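Local coordinates for protein gamma-glutamyltranspeptidase (Ggt) (Helicobacter pylori 26695, PDB 5BPK) that probably cleaves gamma-glutamyl bonds, as in glutathione, and transfers the gamma-glutamyl group to water or an acceptor amino acid, as an Ntn-hydrolase, at residues E57-D63 with L147-K153; A99-R103 with G142-M146. All coordinates share one frame. Residues are numbered along the deposited sequence.

Contact 1: residues E57-D63 with L147-K153; sequences EGGNAID and LKKYGTK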
# COMPACT_ATOMS: atom_id res chain seq x y z
N GLU A 57 -3.11 -1.75 -26.75
CA GLU A 57 -2.73 -2.87 -27.59
C GLU A 57 -3.60 -4.12 -27.33
O GLU A 57 -3.25 -5.22 -27.75
CB GLU A 57 -1.24 -3.16 -27.40
CG GLU A 57 -0.39 -2.05 -28.00
CD GLU A 57 1.11 -2.21 -27.81
OE1 GLU A 57 1.55 -2.97 -26.92
OE2 GLU A 57 1.85 -1.55 -28.57
N GLY A 58 -4.73 -3.93 -26.64
CA GLY A 58 -5.71 -5.00 -26.44
C GLY A 58 -5.54 -5.88 -25.21
O GLY A 58 -6.27 -6.86 -25.04
N GLY A 59 -4.57 -5.54 -24.35
CA GLY A 59 -4.41 -6.27 -23.10
C GLY A 59 -5.53 -5.92 -22.15
O GLY A 59 -6.18 -4.89 -22.30
N ASN A 60 -5.77 -6.79 -21.17
CA ASN A 60 -6.76 -6.52 -20.14
C ASN A 60 -6.12 -5.84 -18.92
O ASN A 60 -4.92 -5.56 -18.91
CB ASN A 60 -7.58 -7.79 -19.77
CG ASN A 60 -6.82 -8.81 -18.95
OD1 ASN A 60 -5.82 -8.51 -18.31
ND2 ASN A 60 -7.33 -10.05 -18.94
N ALA A 61 -6.94 -5.55 -17.91
CA ALA A 61 -6.47 -4.80 -16.74
C ALA A 61 -5.33 -5.52 -16.00
O ALA A 61 -4.45 -4.87 -15.42
CB ALA A 61 -7.63 -4.50 -15.80
N ILE A 62 -5.35 -6.86 -16.02
CA ILE A 62 -4.32 -7.64 -15.36
C ILE A 62 -2.99 -7.53 -16.12
O ILE A 62 -1.94 -7.31 -15.52
CB ILE A 62 -4.72 -9.12 -15.17
CG1 ILE A 62 -5.86 -9.26 -14.13
CG2 ILE A 62 -3.50 -9.97 -14.78
CD1 ILE A 62 -7.25 -8.93 -14.63
N ASP A 63 -3.05 -7.70 -17.45
CA ASP A 63 -1.86 -7.50 -18.29
C ASP A 63 -1.20 -6.15 -17.99
O ASP A 63 0.00 -6.08 -17.76
CB ASP A 63 -2.22 -7.56 -19.77
CG ASP A 63 -2.82 -8.90 -20.19
OD1 ASP A 63 -2.29 -9.96 -19.79
OD2 ASP A 63 -3.81 -8.87 -20.95
N LEU A 147 -0.95 -12.89 -13.71
CA LEU A 147 -0.84 -13.05 -15.16
C LEU A 147 -1.30 -14.44 -15.60
O LEU A 147 -2.09 -14.58 -16.54
CB LEU A 147 0.60 -12.84 -15.62
CG LEU A 147 0.76 -12.77 -17.13
CD1 LEU A 147 -0.05 -11.61 -17.71
CD2 LEU A 147 2.23 -12.65 -17.49
N LYS A 148 -0.81 -15.46 -14.91
CA LYS A 148 -1.18 -16.84 -15.24
C LYS A 148 -2.67 -17.10 -15.11
O LYS A 148 -3.26 -17.74 -15.97
CB LYS A 148 -0.38 -17.84 -14.41
CG LYS A 148 1.02 -18.07 -14.94
CD LYS A 148 1.70 -19.27 -14.25
CE LYS A 148 3.05 -19.58 -14.90
NZ LYS A 148 3.61 -20.89 -14.45
N LYS A 149 -3.30 -16.61 -14.04
CA LYS A 149 -4.71 -16.93 -13.77
C LYS A 149 -5.68 -16.10 -14.61
O LYS A 149 -6.73 -16.62 -15.02
CB LYS A 149 -5.02 -16.75 -12.29
CG LYS A 149 -6.26 -17.45 -11.81
CD LYS A 149 -6.27 -17.57 -10.29
CE LYS A 149 -7.41 -18.47 -9.79
NZ LYS A 149 -7.31 -18.72 -8.32
N TYR A 150 -5.35 -14.83 -14.86
CA TYR A 150 -6.30 -13.87 -15.42
C TYR A 150 -5.81 -13.02 -16.58
O TYR A 150 -6.61 -12.27 -17.15
CB TYR A 150 -6.81 -12.93 -14.32
CG TYR A 150 -7.52 -13.61 -13.17
CD1 TYR A 150 -8.69 -14.34 -13.38
CD2 TYR A 150 -7.03 -13.52 -11.87
CE1 TYR A 150 -9.34 -14.98 -12.34
CE2 TYR A 150 -7.69 -14.15 -10.80
CZ TYR A 150 -8.84 -14.88 -11.05
OH TYR A 150 -9.50 -15.50 -10.01
N GLY A 151 -4.53 -13.11 -16.94
CA GLY A 151 -3.97 -12.29 -18.02
C GLY A 151 -4.19 -12.92 -19.38
O GLY A 151 -4.66 -14.05 -19.49
N THR A 152 -3.84 -12.17 -20.43
CA THR A 152 -3.93 -12.66 -21.80
C THR A 152 -2.64 -12.48 -22.60
O THR A 152 -2.48 -13.10 -23.65
CB THR A 152 -5.09 -11.98 -22.57
OG1 THR A 152 -4.78 -10.59 -22.79
CG2 THR A 152 -6.39 -12.11 -21.81
N LYS A 153 -1.72 -11.64 -22.13
CA LYS A 153 -0.47 -11.38 -22.83
C LYS A 153 0.68 -12.16 -22.22
O LYS A 153 0.59 -12.65 -21.11
CB LYS A 153 -0.15 -9.89 -22.84
CG LYS A 153 -1.21 -9.05 -23.53
CD LYS A 153 -0.65 -8.24 -24.68
CE LYS A 153 -1.76 -7.58 -25.50
NZ LYS A 153 -1.27 -7.13 -26.84
O HOH W 1 -6.90 -9.19 -23.75

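Contact 2: residues A99-R103 with G142-M146; sequences ALDFR and GMEAM. With 4UD ((2S)-amino[(5S)-4,5-dihydro-1,2-oxazol-5-yl]acetic acid), chain O; EDO (1,2-ethanediol), chain M.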
# COMPACT_ATOMS: atom_id res chain seq x y z
N ALA A 99 -8.84 -11.48 -4.03
CA ALA A 99 -7.72 -10.74 -3.44
C ALA A 99 -6.49 -11.61 -3.55
O ALA A 99 -6.52 -12.79 -3.19
CB ALA A 99 -8.01 -10.41 -2.00
N LEU A 100 -5.41 -11.05 -4.08
CA LEU A 100 -4.15 -11.75 -4.17
C LEU A 100 -3.20 -11.23 -3.08
O LEU A 100 -2.89 -10.04 -3.04
CB LEU A 100 -3.52 -11.56 -5.54
CG LEU A 100 -2.17 -12.22 -5.78
CD1 LEU A 100 -2.23 -13.72 -5.59
CD2 LEU A 100 -1.64 -11.84 -7.16
N ASP A 101 -2.76 -12.14 -2.23
CA ASP A 101 -1.79 -11.89 -1.17
C ASP A 101 -0.42 -12.30 -1.72
O ASP A 101 -0.12 -13.49 -1.84
CB ASP A 101 -2.20 -12.73 0.06
CG ASP A 101 -1.15 -12.80 1.17
OD1 ASP A 101 -0.04 -12.26 1.04
OD2 ASP A 101 -1.48 -13.46 2.19
N PHE A 102 0.41 -11.30 -2.05
CA PHE A 102 1.83 -11.52 -2.31
C PHE A 102 2.70 -10.75 -1.30
O PHE A 102 3.75 -10.21 -1.61
CB PHE A 102 2.20 -11.28 -3.78
CG PHE A 102 1.92 -9.89 -4.32
CD1 PHE A 102 0.68 -9.56 -4.83
CD2 PHE A 102 2.95 -8.96 -4.44
CE1 PHE A 102 0.45 -8.30 -5.39
CE2 PHE A 102 2.72 -7.69 -4.98
CZ PHE A 102 1.46 -7.37 -5.46
N ARG A 103 2.23 -10.75 -0.06
CA ARG A 103 2.94 -10.16 1.07
C ARG A 103 4.18 -10.98 1.42
O ARG A 103 4.18 -12.21 1.33
CB ARG A 103 2.00 -10.10 2.27
CG ARG A 103 2.56 -9.47 3.54
CD ARG A 103 2.83 -7.98 3.40
NE ARG A 103 2.88 -7.34 4.72
CZ ARG A 103 3.15 -6.05 4.93
NH1 ARG A 103 3.43 -5.25 3.92
NH2 ARG A 103 3.14 -5.56 6.15
N GLY A 142 3.75 -12.67 -7.17
CA GLY A 142 2.45 -12.04 -7.31
C GLY A 142 2.16 -11.64 -8.74
O GLY A 142 1.05 -11.88 -9.25
N MET A 143 3.14 -11.02 -9.40
CA MET A 143 2.97 -10.63 -10.80
C MET A 143 2.68 -11.85 -11.66
O MET A 143 1.75 -11.82 -12.48
CB MET A 143 4.20 -9.91 -11.34
CG MET A 143 4.50 -8.55 -10.70
SD MET A 143 3.19 -7.32 -10.78
CE MET A 143 2.64 -7.31 -9.08
N GLU A 144 3.44 -12.92 -11.47
CA GLU A 144 3.25 -14.12 -12.29
C GLU A 144 1.89 -14.78 -12.01
O GLU A 144 1.20 -15.22 -12.93
CB GLU A 144 4.38 -15.12 -12.08
CG GLU A 144 4.28 -16.29 -13.04
CD GLU A 144 5.38 -17.31 -12.84
OE1 GLU A 144 6.35 -17.26 -13.62
OE2 GLU A 144 5.28 -18.13 -11.91
N ALA A 145 1.53 -14.87 -10.73
CA ALA A 145 0.27 -15.49 -10.33
C ALA A 145 -0.94 -14.83 -10.99
O ALA A 145 -1.81 -15.52 -11.54
CB ALA A 145 0.13 -15.46 -8.81
N MET A 146 -1.01 -13.50 -10.96
CA MET A 146 -2.17 -12.85 -11.58
C MET A 146 -2.13 -12.97 -13.11
O MET A 146 -3.16 -13.19 -13.73
CB MET A 146 -2.39 -11.41 -11.11
CG MET A 146 -1.40 -10.38 -11.51
SD MET A 146 -1.99 -8.80 -10.82
CE MET A 146 -0.65 -8.37 -9.72
C3 4UD O . 3.55 1.93 2.29
C4 4UD O . 3.26 0.12 3.55
C5 4UD O . 4.39 1.07 3.18
C6 4UD O . 3.39 -0.55 4.93
C8 4UD O . 2.23 -1.51 5.05
O9 4UD O . 2.28 -2.61 4.55
O10 4UD O . 1.11 -1.15 5.72
N7 4UD O . 4.64 -1.32 5.01
O2 4UD O . 2.08 0.92 3.58
N1 4UD O . 2.30 1.78 2.58
C1 EDO M . -0.88 -18.92 -9.17
O1 EDO M . -1.40 -19.10 -7.85
C2 EDO M . -1.94 -18.29 -10.06
O2 EDO M . -1.58 -18.40 -11.44

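Contact 1: residues E57-D63 with L147-K153
The C-terminal part of helix 139-150 and the chain that follows lie against the N-terminus of helix 61-75. Leu147 brings CD1 to 3.5 Å from Asp63 OD1, while Ile62 CG2 lies 4.0 Å from Leu147 N. At Tyr150 the CB packs on Ile62 CG1 at 3.8 Å, and the ring packs edge-to-face on Trp263, outside the two segments; Tyr150 O accepts from Asn60 ND2 at 2.9 Å. The backbones come closest at Gly151, whose CA is 5.2 Å from Asp63 CA and 3.4 Å from Asp63 OD1; a CB here would clash with that oxygen and with Leu147 CD1. Next come two consecutive amides aimed at the same carboxylate oxygen: Thr152 N and Lys153 N donate to Asp63 OD1 at 2.8 and 2.9 Å. Thr152 OG1 donates to Asp63 OD2 at 2.7 Å and accepts from a water that also donates to Gly58 O, each at 2.7 Å. Lys153 then stretches along the first segment, its CE 3.7 Å from Gly59 N. At its tip, Lys153 NZ donates to Glu57 O at 2.9 Å. That carbonyl sits where helix 45-56 ends in a Schellman motif, with Gly58 as the C' residue at positive phi. Helix 61-75 opens with a capping box: Asn60 OD1 accepts from Asp63 N at 3.0 Å, and Asp63 OD2 from Asn60 N at 2.9 Å. Both capping-box side chains also bond the second segment, so the residues that begin helix 61-75 fix the chain leaving helix 139-150 as well, and a buried carboxylate is answered by neutral N-H and O-H donors.

Contact 2: residues A99-R103 with G142-M146
Strand-on-helix packing in the core of this Ntn-hydrolase leads straight into the inhibitor site: strand 97-102, of the four-stranded antiparallel sheet, packs on helix 139-150, and Arg103, just past the strand, reaches the ligand. The short axes lie 9.0 Å apart at 150°, near antiparallel. Leu100 and Phe102 point toward the helix. Leu100 CD2 lies 3.4 Å from Gly142 O and 4.0 Å from Met146 CB. Phe102 CB comes to 3.6 Å from Gly142 CA; a CB on Gly142 would run into the ring. Farther out, Phe102 CZ meets Met143 CE at 3.8 Å. Asp101 points away, and its OD1 accepts from Arg103 N at 2.9 Å, an Asx turn; beyond the strand, Arg103 NH1 donates to O9 of the bound 4UD at 2.9 Å. Asp43 and Glu40 of the partner chain form salt bridges with the same guanidinium. No hydrogen bond joins strand to helix; van der Waals packing, mostly of apolar side chains, holds them, while the charge of Arg103 goes to the ligand and the partner chain.

How the contacts relate
Helix 139-150 serves both contacts: contact 2 takes its middle against the sheet, contact 1 its C-terminal end and the chain beyond. Contact 2 is buried, its centre about 11 Å from the centre of the chain, and its interface is mostly apolar; contact 1, its centre about 20 Å out and only partly buried, relies on hydrogen bonds, most of them between a side chain and the backbone, and a bridging water. The two centres are about 14 Å apart, and the contacts touch where Ile62 CG2 packs on Met146 O at 3.4 Å. Met146 also rests on Val66, so helix 61-75 lines both regions. Trp263, from strand 262-271, meets Met146 and Leu100 of contact 2 and the Tyr150 ring of contact 1, tying the sheet to each.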